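PDB 3VIU: phosphoribosylformylglycinamidine synthase 2 from Thermus thermophilus, which belongs to the PurM-like, AIR synthase related family, carries two N-terminal and C-terminal domain pairs in one chain, and holds ADP and a magnesium ion in this structure. Local coordinates for residues Y136-K139 and G140-G144; G179-E183 and E184-R188; V287-E291 and E292-P296; L387-P391 and Q392-R396; S577-L580 and Y581-G585. One frame throughout, in Å; residues are numbered along the deposited sequence.

Contact 1: residues Y136-K139 and G140-G144; sequences YLLK and GVVSG
L138 and V142, one turn apart on the same helix, make the tight side of this contact: L138 CD2 comes within 3.4 Å of V142 CG1, the two branches meeting at a slant. L138 CG stands anti to its backbone N (chi1 -153°), which brings its CD2 end round toward the next turn. V141 is packed closely too, its CG1 modelled only 2.9 Å from L137 O with a chi1 of -24°, far from a staggered value, so this rotamer is doubtful. On the partly exposed flank, S143 doubles the helical bond of its own backbone. K139 O accepts S143 N at 3.0 Å and S143 OG at 2.7 Å, and the two donors reach it from opposite faces of the carbonyl plane. The K139 chain runs outward and its NZ bonds to L723 O, while Y136 is exposed though it touches P95, and G140 adds no side chain. All of this lies on helix 132-152, the crossover of the beta-alpha-beta unit between parallel strands 116-126 and 156-163. L137 and V141 pack on F126 of strand 116-126 and touch helix 95-112; L138 and V142 face the C-terminal helix 708-723.

Contact 2: residues G179-E183 and E184-R188; sequences GLLRE and EHLKR
R182 O accepts H185 N and E183 O accepts L186 N, both at 2.8 Å, two successive three-residue steps that roll the end of strand 172-182 into a 3-10 turn. R182 is the side chain gripped by the turn. Its chain bends at chi2 and chi3, bringing NE toward E184, whose OE2 lies in plane at the guanidinium edge, 3.4 Å from NE, a weak hydrogen bond within a salt bridge. R182 also makes a cation-pi contact with W78. R182 CB makes an off-centre CH-pi contact with the H185 ring, 4.2 Å from its centroid, and E184 CG lies over one face of that ring, offset toward its rim. One water ties the pair further, 2.7 Å from R182 N and 2.9 Å from H185 ND1. L181 CD1 rests 4.0 Å from L186 CA, while E183 points away to a salt bridge with R73 of strand 70-75. Strand 172-182, last in chain order but an inner strand of the first N-terminal PurM-like sheet, thus ends in a 3-10 turn, from which the chain runs on toward strand 196-201, H185 and K187 touching helix 235-250 on the way.

Contact 3: residues V287-E291 and E292-P296; sequences VPTRE and EGMTP
The carboxylate of E291, a residue whose backbone O and CB meet M294 across the turn, is bound at both oxygens. OE2 takes R290 NH1 at 2.7 Å nearly along its own C-O axis, and lies 17° out of the guanidinium plane; OE1 forms a salt bridge with R206 NE. R290 NH1 has a second acid partner in D207. The E291 chain is extended beyond CG, which carries its carboxylate away from the turn to these arginines. The motif is a beta turn, E291-M294, bridged by a water instead of the usual backbone bond, with E292 and G293 at its corners and the CA atoms of E291 and M294 standing 6.7 Å apart. The water donates to E291 O at 2.7 Å and accepts M294 N at 3.0 Å. G293 takes a positive phi of 56°. R206 ties the turn down, binding E292 O and, weakly, G293 O besides E291. M294, present as selenomethionine, is the buried one among the residues that touch across the turn. Its CB points toward the residues before the turn, and the chain bends at chi3; L299 of helix 296-301 also touches it. The loop thus leads from strand 279-283 of the first C-terminal domain to that helix, whose N-cap position is T295; T295 N bonds to E298 OE2, one half of a capping box. M294 CG lies 3.4 Å from E291 O, and SE reaches to 4.2 Å from E291 CB.

Contact 4: residues L387-P391 and Q392-R396; sequences LEADP and QEVLR
D390 turns its carboxylate back over the start of the helix, so that OD1 faces both the backbone N and the CB of Q392. CG is anti to the backbone N of D390 (chi1 172°), and this swing places OD1 3.0 Å from Q392 N and 3.2 Å from Q392 CB. The N-H meets OD1 from above the carboxylate plane, 67° out of it. D390 O in turn accepts both V394 N and E393 N at 2.9 Å, so carboxylate and carbonyl of one residue together satisfy three early helix amides. The negative charge beside the first turn would probably be stabilised by the helix dipole. A389 points its CB toward V394, whose CG2 lies 3.6 Å away. Beyond the cap, Q392 O bonds to W706 NE1 and R396 NH1 to E710, holding the helix against strand 702-707 and helix 708-723, while P391 and V394 pack on F654. The pattern is that of an N-capped helix, with D390 as N-cap, P391 as first helical residue, and A389 and V394 in the two positions of a hydrophobic staple.

Contact 5: residues S577-L580 and Y581-G585; sequences SEVL and YLLTG
L580 O is held twice by T584: T584 N comes nearly along the C=O axis at 2.8 Å, and T584 OG1 adds a second bond at 2.9 Å from 49° above the carbonyl plane. The hydroxyl sits between the backbone N and carbonyl carbon of its own residue (chi1 68°), which turns it back onto the carbonyl one turn earlier; it also bonds to K586 N, consistent with a hydroxyl that helps finish the helix. A weak bond from L583 N to the same L580 O makes it a heavily loaded acceptor. At the other end S577 OG accepts L580 N at 3.1 Å as an N-cap, and is held in place by L574 O. Between them the backbone bonds follow in order: Y581 N to S577 O, L582 N to E578 O at 2.9 Å, and L583 N to V579 O. The acid of E578 leaves the helix for Y162 OH, and Y581 makes a cation-pi contact with R452. The same one-turn spacing packs the side chains. L580 CD1 touches T584 CG2 at 3.6 Å, with the two side chains slanting past each other. V579 CG2 meets L583 CD1 at 4.0 Å, and L583 CG lies 3.3 Å from V579 O. G585 then leaves helical geometry with a positive phi. The whole is a short helix, 578-584, capped by a serine at its start and followed by a glycine, with a threonine hydroxyl bonded across its last turn, in the second C-terminal domain.

In the fold
Contacts 4 and 5 are neighbours, their centres 11 Å apart: helices 391-399 and 578-584 pack through V394 CG1 and V579 CG2 at 3.8 Å, and A389 CB meets L583 CD2 at 3.9 Å. The others stand apart. Contact 1 lies 27 Å from contact 5 between centres, and its helix leans on the C-terminal helix 708-723, which R396 of contact 4 also reaches through E710. Contacts 3 and 4 lie on opposite sides of the chain's centre, 64 Å apart between centres. The ligands stay distant: the L186 side chain of contact 2 is about 12 Å from ADP and that of E578 in contact 5 about 12 Å from the magnesium ion; R188 touches pocket residue E67.

Contact 1: residues Y136-K139 and G140-G144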
# COMPACT_ATOMS: atom_id res chain seq x y z
N TYR A 136 -14.37 -4.24 -16.67
CA TYR A 136 -13.75 -5.56 -16.80
C TYR A 136 -12.59 -5.74 -15.81
O TYR A 136 -12.58 -6.69 -15.03
CB TYR A 136 -13.24 -5.76 -18.23
CG TYR A 136 -12.55 -7.09 -18.46
CD1 TYR A 136 -13.29 -8.25 -18.66
CD2 TYR A 136 -11.16 -7.18 -18.45
CE1 TYR A 136 -12.67 -9.48 -18.84
CE2 TYR A 136 -10.52 -8.40 -18.63
CZ TYR A 136 -11.28 -9.55 -18.82
OH TYR A 136 -10.66 -10.77 -18.98
N LEU A 137 -11.63 -4.82 -15.83
CA LEU A 137 -10.48 -4.91 -14.94
C LEU A 137 -10.88 -4.92 -13.47
O LEU A 137 -10.31 -5.67 -12.68
CB LEU A 137 -9.52 -3.75 -15.22
CG LEU A 137 -8.84 -3.84 -16.59
CD1 LEU A 137 -8.14 -2.54 -16.98
CD2 LEU A 137 -7.86 -4.99 -16.55
N LEU A 138 -11.86 -4.10 -13.11
CA LEU A 138 -12.33 -4.02 -11.74
C LEU A 138 -12.91 -5.38 -11.33
O LEU A 138 -12.63 -5.88 -10.25
CB LEU A 138 -13.42 -2.95 -11.61
CG LEU A 138 -13.67 -2.23 -10.28
CD1 LEU A 138 -15.13 -1.74 -10.24
CD2 LEU A 138 -13.40 -3.14 -9.11
N LYS A 139 -13.72 -5.96 -12.21
CA LYS A 139 -14.31 -7.26 -11.90
C LYS A 139 -13.19 -8.28 -11.75
O LYS A 139 -13.18 -9.05 -10.79
CB LYS A 139 -15.29 -7.68 -13.00
CG LYS A 139 -16.65 -7.00 -12.92
CD LYS A 139 -17.41 -7.14 -14.23
CE LYS A 139 -18.90 -6.99 -14.03
NZ LYS A 139 -19.26 -5.71 -13.40
N GLY A 140 -12.25 -8.27 -12.69
CA GLY A 140 -11.14 -9.20 -12.65
C GLY A 140 -10.27 -9.16 -11.40
O GLY A 140 -10.12 -10.19 -10.73
N VAL A 141 -9.70 -8.01 -11.06
CA VAL A 141 -8.83 -7.96 -9.89
C VAL A 141 -9.54 -8.23 -8.57
O VAL A 141 -8.97 -8.89 -7.72
CB VAL A 141 -7.99 -6.61 -9.78
CG1 VAL A 141 -7.83 -5.96 -11.13
CG2 VAL A 141 -8.60 -5.68 -8.78
N VAL A 142 -10.76 -7.75 -8.38
CA VAL A 142 -11.42 -8.05 -7.10
C VAL A 142 -11.81 -9.53 -7.04
O VAL A 142 -11.79 -10.13 -5.97
CB VAL A 142 -12.66 -7.15 -6.84
CG1 VAL A 142 -12.36 -5.72 -7.24
CG2 VAL A 142 -13.88 -7.69 -7.55
N SER A 143 -12.16 -10.13 -8.17
CA SER A 143 -12.50 -11.55 -8.19
C SER A 143 -11.24 -12.30 -7.77
O SER A 143 -11.29 -13.17 -6.90
CB SER A 143 -12.87 -12.03 -9.60
OG SER A 143 -14.09 -11.47 -10.04
N GLY A 144 -10.12 -11.95 -8.40
CA GLY A 144 -8.85 -12.59 -8.11
C GLY A 144 -8.36 -12.35 -6.69
O GLY A 144 -7.83 -13.26 -6.05

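Contact 2: residues G179-E183 and E184-R188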
# COMPACT_ATOMS: atom_id res chain seq x y z
N GLY A 179 1.17 -8.12 9.07
CA GLY A 179 1.41 -9.38 9.76
C GLY A 179 1.90 -9.11 11.17
O GLY A 179 2.60 -8.12 11.40
N LEU A 180 1.53 -9.97 12.12
CA LEU A 180 2.00 -9.76 13.48
C LEU A 180 2.87 -10.91 13.94
O LEU A 180 2.79 -12.03 13.43
CB LEU A 180 0.84 -9.55 14.47
CG LEU A 180 -0.03 -10.66 15.07
CD1 LEU A 180 0.82 -11.70 15.77
CD2 LEU A 180 -0.98 -10.04 16.08
N LEU A 181 3.72 -10.61 14.91
CA LEU A 181 4.63 -11.60 15.45
C LEU A 181 5.15 -11.12 16.79
O LEU A 181 4.97 -9.97 17.18
CB LEU A 181 5.82 -11.80 14.50
CG LEU A 181 6.73 -10.58 14.31
CD1 LEU A 181 8.01 -11.03 13.62
CD2 LEU A 181 6.03 -9.51 13.50
N ARG A 182 5.80 -12.04 17.50
CA ARG A 182 6.40 -11.73 18.78
C ARG A 182 7.76 -11.19 18.39
O ARG A 182 8.46 -11.81 17.60
CB ARG A 182 6.53 -13.01 19.61
CG ARG A 182 5.19 -13.69 19.89
CD ARG A 182 4.35 -12.82 20.78
NE ARG A 182 5.04 -12.62 22.05
CZ ARG A 182 4.69 -11.72 22.96
NH1 ARG A 182 3.65 -10.92 22.77
NH2 ARG A 182 5.41 -11.63 24.08
N GLU A 183 8.11 -10.03 18.93
CA GLU A 183 9.39 -9.40 18.61
C GLU A 183 10.54 -10.41 18.67
O GLU A 183 11.38 -10.47 17.76
CB GLU A 183 9.65 -8.24 19.59
CG GLU A 183 10.58 -7.17 19.05
CD GLU A 183 10.65 -5.95 19.96
OE1 GLU A 183 9.58 -5.50 20.42
OE2 GLU A 183 11.77 -5.45 20.20
N GLU A 184 10.55 -11.20 19.73
CA GLU A 184 11.57 -12.21 19.96
C GLU A 184 11.82 -13.13 18.75
O GLU A 184 12.86 -13.77 18.66
CB GLU A 184 11.15 -13.06 21.16
CG GLU A 184 9.81 -13.77 20.94
CD GLU A 184 9.23 -14.35 22.21
OE1 GLU A 184 9.95 -15.08 22.93
OE2 GLU A 184 8.04 -14.07 22.50
N HIS A 185 10.86 -13.18 17.83
CA HIS A 185 10.95 -14.03 16.65
C HIS A 185 11.29 -13.30 15.37
O HIS A 185 11.22 -13.88 14.29
CB HIS A 185 9.63 -14.77 16.43
CG HIS A 185 9.24 -15.66 17.56
ND1 HIS A 185 7.94 -16.05 17.78
CD2 HIS A 185 9.98 -16.26 18.52
CE1 HIS A 185 7.89 -16.85 18.83
NE2 HIS A 185 9.11 -16.99 19.30
N LEU A 186 11.65 -12.02 15.47
CA LEU A 186 11.97 -11.26 14.27
C LEU A 186 13.12 -11.83 13.45
O LEU A 186 14.28 -11.76 13.85
CB LEU A 186 12.27 -9.80 14.64
CG LEU A 186 12.64 -8.86 13.49
CD1 LEU A 186 11.78 -9.13 12.27
CD2 LEU A 186 12.47 -7.43 13.96
N LYS A 187 12.78 -12.40 12.29
CA LYS A 187 13.78 -12.98 11.40
C LYS A 187 13.91 -12.21 10.09
O LYS A 187 12.99 -11.51 9.67
CB LYS A 187 13.45 -14.45 11.11
CG LYS A 187 12.20 -14.67 10.25
CD LYS A 187 11.94 -16.16 10.03
CE LYS A 187 10.60 -16.40 9.33
NZ LYS A 187 10.26 -17.85 9.26
N ARG A 188 15.06 -12.35 9.44
CA ARG A 188 15.34 -11.67 8.18
C ARG A 188 15.88 -12.64 7.13
O ARG A 188 15.59 -13.84 7.16
CB ARG A 188 16.34 -10.53 8.41
CG ARG A 188 17.64 -10.96 9.08
CD ARG A 188 17.43 -11.28 10.56
NE ARG A 188 18.42 -12.22 11.08
CZ ARG A 188 19.72 -11.95 11.23
NH1 ARG A 188 20.20 -10.76 10.90
NH2 ARG A 188 20.54 -12.88 11.70
O HOH W 1 5.56 -14.66 16.78

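Contact 3: residues V287-E291 and E292-P296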
# COMPACT_ATOMS: atom_id res chain seq x y z
N VAL A 287 16.53 -29.33 -7.25
CA VAL A 287 15.33 -28.50 -7.32
C VAL A 287 14.12 -29.27 -7.88
O VAL A 287 14.18 -29.80 -8.99
CB VAL A 287 15.59 -27.23 -8.19
CG1 VAL A 287 14.34 -26.39 -8.32
CG2 VAL A 287 16.70 -26.39 -7.57
N PRO A 288 13.01 -29.34 -7.12
CA PRO A 288 11.78 -30.02 -7.52
C PRO A 288 11.23 -29.41 -8.81
O PRO A 288 11.02 -28.21 -8.88
CB PRO A 288 10.84 -29.77 -6.35
CG PRO A 288 11.77 -29.62 -5.20
CD PRO A 288 12.86 -28.77 -5.77
N THR A 289 11.00 -30.25 -9.81
CA THR A 289 10.51 -29.78 -11.10
C THR A 289 9.09 -30.26 -11.38
O THR A 289 8.70 -31.36 -10.97
CB THR A 289 11.43 -30.26 -12.24
OG1 THR A 289 11.57 -31.68 -12.17
CG2 THR A 289 12.80 -29.60 -12.13
N ARG A 290 8.33 -29.45 -12.11
CA ARG A 290 6.95 -29.76 -12.47
C ARG A 290 6.84 -30.14 -13.93
O ARG A 290 5.85 -30.75 -14.35
CB ARG A 290 6.06 -28.54 -12.20
CG ARG A 290 4.58 -28.75 -12.46
CD ARG A 290 3.85 -27.42 -12.39
NE ARG A 290 4.14 -26.59 -13.55
CZ ARG A 290 4.07 -25.26 -13.56
NH1 ARG A 290 4.34 -24.59 -14.68
NH2 ARG A 290 3.75 -24.60 -12.45
N GLU A 291 7.85 -29.77 -14.72
CA GLU A 291 7.87 -30.06 -16.15
C GLU A 291 9.19 -30.70 -16.57
O GLU A 291 10.23 -30.45 -15.98
CB GLU A 291 7.63 -28.77 -16.95
CG GLU A 291 6.27 -28.16 -16.70
CD GLU A 291 6.10 -26.81 -17.37
OE1 GLU A 291 6.29 -26.74 -18.60
OE2 GLU A 291 5.77 -25.83 -16.67
N GLU A 292 9.13 -31.51 -17.62
CA GLU A 292 10.30 -32.21 -18.13
C GLU A 292 11.17 -31.37 -19.06
O GLU A 292 10.71 -30.38 -19.63
CB GLU A 292 9.85 -33.47 -18.87
CG GLU A 292 10.93 -34.52 -19.04
CD GLU A 292 10.45 -35.75 -19.79
OE1 GLU A 292 9.27 -36.14 -19.62
OE2 GLU A 292 11.27 -36.34 -20.53
N GLY A 293 12.43 -31.76 -19.19
CA GLY A 293 13.36 -31.07 -20.08
C GLY A 293 13.56 -29.59 -19.86
O GLY A 293 13.72 -28.83 -20.82
N MSE A 294 13.56 -29.17 -18.61
CA MSE A 294 13.75 -27.76 -18.30
C MSE A 294 15.23 -27.41 -18.33
O MSE A 294 16.05 -28.08 -17.70
CB MSE A 294 13.17 -27.44 -16.93
CG MSE A 294 11.66 -27.50 -16.92
SE MSE A 294 10.95 -26.92 -15.23
CE MSE A 294 11.28 -25.02 -15.39
N THR A 295 15.56 -26.36 -19.06
CA THR A 295 16.95 -25.92 -19.18
C THR A 295 17.41 -25.13 -17.96
O THR A 295 16.60 -24.66 -17.16
CB THR A 295 17.12 -25.07 -20.43
OG1 THR A 295 16.26 -23.93 -20.36
CG2 THR A 295 16.79 -25.88 -21.66
N PRO A 296 18.74 -24.99 -17.79
CA PRO A 296 19.24 -24.23 -16.64
C PRO A 296 18.59 -22.86 -16.44
O PRO A 296 18.08 -22.58 -15.36
CB PRO A 296 20.74 -24.16 -16.92
CG PRO A 296 21.00 -25.50 -17.54
CD PRO A 296 19.84 -25.65 -18.51
O HOH W 2 12.94 -30.56 -16.07

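Contact 4: residues L387-P391 and Q392-R396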
# COMPACT_ATOMS: atom_id res chain seq x y z
N LEU A 387 -18.24 29.48 -10.18
CA LEU A 387 -19.17 28.39 -10.39
C LEU A 387 -20.40 28.52 -9.51
O LEU A 387 -20.35 29.10 -8.43
CB LEU A 387 -18.49 27.05 -10.09
CG LEU A 387 -17.27 26.71 -10.93
CD1 LEU A 387 -16.61 25.46 -10.38
CD2 LEU A 387 -17.67 26.51 -12.39
N GLU A 388 -21.51 27.97 -9.99
CA GLU A 388 -22.76 28.00 -9.25
C GLU A 388 -23.56 26.74 -9.54
O GLU A 388 -23.62 26.26 -10.67
CB GLU A 388 -23.59 29.23 -9.64
CG GLU A 388 -23.22 30.48 -8.87
CD GLU A 388 -24.08 31.66 -9.26
OE1 GLU A 388 -24.03 32.70 -8.55
OE2 GLU A 388 -24.79 31.56 -10.29
N ALA A 389 -24.18 26.20 -8.50
CA ALA A 389 -24.97 24.99 -8.65
C ALA A 389 -25.87 24.81 -7.44
O ALA A 389 -25.61 25.36 -6.38
CB ALA A 389 -24.06 23.78 -8.81
N ASP A 390 -26.93 24.03 -7.61
CA ASP A 390 -27.84 23.77 -6.51
C ASP A 390 -27.22 22.75 -5.56
O ASP A 390 -27.09 21.58 -5.89
CB ASP A 390 -29.18 23.26 -7.05
CG ASP A 390 -30.11 22.78 -5.95
OD1 ASP A 390 -29.93 23.22 -4.80
OD2 ASP A 390 -31.02 21.98 -6.25
N PRO A 391 -26.81 23.20 -4.36
CA PRO A 391 -26.20 22.27 -3.40
C PRO A 391 -27.12 21.11 -3.00
O PRO A 391 -26.63 20.06 -2.58
CB PRO A 391 -25.82 23.18 -2.22
CG PRO A 391 -26.78 24.33 -2.33
CD PRO A 391 -26.85 24.57 -3.82
N GLN A 392 -28.43 21.28 -3.15
CA GLN A 392 -29.36 20.20 -2.82
C GLN A 392 -29.02 19.02 -3.70
O GLN A 392 -29.04 17.87 -3.27
CB GLN A 392 -30.81 20.61 -3.10
CG GLN A 392 -31.50 21.40 -1.99
CD GLN A 392 -31.69 20.58 -0.72
OE1 GLN A 392 -31.78 19.36 -0.76
NE2 GLN A 392 -31.78 21.26 0.41
N GLU A 393 -28.71 19.32 -4.96
CA GLU A 393 -28.40 18.27 -5.92
C GLU A 393 -26.92 17.92 -6.05
O GLU A 393 -26.58 16.79 -6.40
CB GLU A 393 -28.99 18.64 -7.28
CG GLU A 393 -29.81 17.51 -7.88
CD GLU A 393 -29.16 16.91 -9.11
OE1 GLU A 393 -29.39 15.72 -9.39
OE2 GLU A 393 -28.42 17.65 -9.81
N VAL A 394 -26.04 18.87 -5.76
CA VAL A 394 -24.61 18.58 -5.83
C VAL A 394 -24.19 17.49 -4.86
O VAL A 394 -23.39 16.62 -5.20
CB VAL A 394 -23.77 19.85 -5.59
CG1 VAL A 394 -22.32 19.48 -5.26
CG2 VAL A 394 -23.81 20.73 -6.83
N LEU A 395 -24.72 17.52 -3.64
CA LEU A 395 -24.36 16.51 -2.65
C LEU A 395 -24.83 15.13 -3.12
O LEU A 395 -24.10 14.15 -2.97
CB LEU A 395 -24.98 16.83 -1.29
CG LEU A 395 -24.86 15.74 -0.22
CD1 LEU A 395 -23.39 15.43 0.05
CD2 LEU A 395 -25.55 16.19 1.06
N ARG A 396 -26.03 15.06 -3.68
CA ARG A 396 -26.56 13.79 -4.17
C ARG A 396 -25.73 13.30 -5.36
O ARG A 396 -25.48 12.11 -5.50
CB ARG A 396 -28.03 13.91 -4.59
CG ARG A 396 -29.02 14.11 -3.43
CD ARG A 396 -30.46 13.80 -3.86
NE ARG A 396 -31.01 14.80 -4.78
CZ ARG A 396 -31.67 15.88 -4.40
NH1 ARG A 396 -31.88 16.12 -3.11
NH2 ARG A 396 -32.10 16.75 -5.31

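Contact 5: residues S577-L580 and Y581-G585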
# COMPACT_ATOMS: atom_id res chain seq x y z
N SER A 577 -10.55 19.48 -7.29
CA SER A 577 -11.51 18.85 -6.40
C SER A 577 -12.53 17.99 -7.12
O SER A 577 -12.61 17.98 -8.35
CB SER A 577 -12.27 19.91 -5.62
OG SER A 577 -13.16 20.61 -6.47
N GLU A 578 -13.30 17.26 -6.31
CA GLU A 578 -14.35 16.40 -6.81
C GLU A 578 -15.47 17.27 -7.39
O GLU A 578 -15.92 17.05 -8.51
CB GLU A 578 -14.94 15.54 -5.68
CG GLU A 578 -14.13 14.32 -5.31
CD GLU A 578 -13.92 13.38 -6.48
OE1 GLU A 578 -14.82 13.30 -7.36
OE2 GLU A 578 -12.87 12.71 -6.51
N VAL A 579 -15.91 18.26 -6.63
CA VAL A 579 -16.99 19.11 -7.08
C VAL A 579 -16.64 19.83 -8.37
O VAL A 579 -17.52 20.09 -9.19
CB VAL A 579 -17.40 20.15 -5.99
CG1 VAL A 579 -16.39 21.30 -5.96
CG2 VAL A 579 -18.81 20.66 -6.27
N LEU A 580 -15.36 20.16 -8.55
CA LEU A 580 -14.95 20.84 -9.78
C LEU A 580 -15.16 19.90 -10.95
O LEU A 580 -15.73 20.28 -11.98
CB LEU A 580 -13.47 21.26 -9.71
CG LEU A 580 -12.89 21.79 -11.04
CD1 LEU A 580 -13.64 23.04 -11.48
CD2 LEU A 580 -11.42 22.10 -10.87
N TYR A 581 -14.69 18.67 -10.79
CA TYR A 581 -14.81 17.66 -11.84
C TYR A 581 -16.26 17.38 -12.19
O TYR A 581 -16.60 17.19 -13.35
CB TYR A 581 -14.15 16.35 -11.40
CG TYR A 581 -14.33 15.25 -12.41
CD1 TYR A 581 -13.61 15.24 -13.60
CD2 TYR A 581 -15.22 14.20 -12.17
CE1 TYR A 581 -13.78 14.22 -14.53
CE2 TYR A 581 -15.39 13.18 -13.09
CZ TYR A 581 -14.67 13.20 -14.27
OH TYR A 581 -14.83 12.19 -15.19
N LEU A 582 -17.11 17.34 -11.17
CA LEU A 582 -18.53 17.08 -11.37
C LEU A 582 -19.22 18.20 -12.14
O LEU A 582 -20.08 17.93 -12.97
CB LEU A 582 -19.24 16.91 -10.02
CG LEU A 582 -20.76 16.76 -10.11
CD1 LEU A 582 -21.10 15.34 -10.49
CD2 LEU A 582 -21.41 17.11 -8.77
N LEU A 583 -18.82 19.44 -11.88
CA LEU A 583 -19.44 20.58 -12.54
C LEU A 583 -18.82 21.03 -13.87
O LEU A 583 -19.49 21.67 -14.68
CB LEU A 583 -19.49 21.77 -11.57
CG LEU A 583 -20.30 21.52 -10.29
CD1 LEU A 583 -20.16 22.72 -9.36
CD2 LEU A 583 -21.77 21.27 -10.64
N THR A 584 -17.55 20.72 -14.11
CA THR A 584 -16.91 21.13 -15.36
C THR A 584 -16.46 19.93 -16.18
O THR A 584 -16.13 20.07 -17.36
CB THR A 584 -15.66 21.99 -15.10
OG1 THR A 584 -14.64 21.18 -14.49
CG2 THR A 584 -16.01 23.16 -14.19
N GLY A 585 -16.46 18.76 -15.56
CA GLY A 585 -16.03 17.58 -16.26
C GLY A 585 -14.52 17.60 -16.42
O GLY A 585 -13.95 16.75 -17.09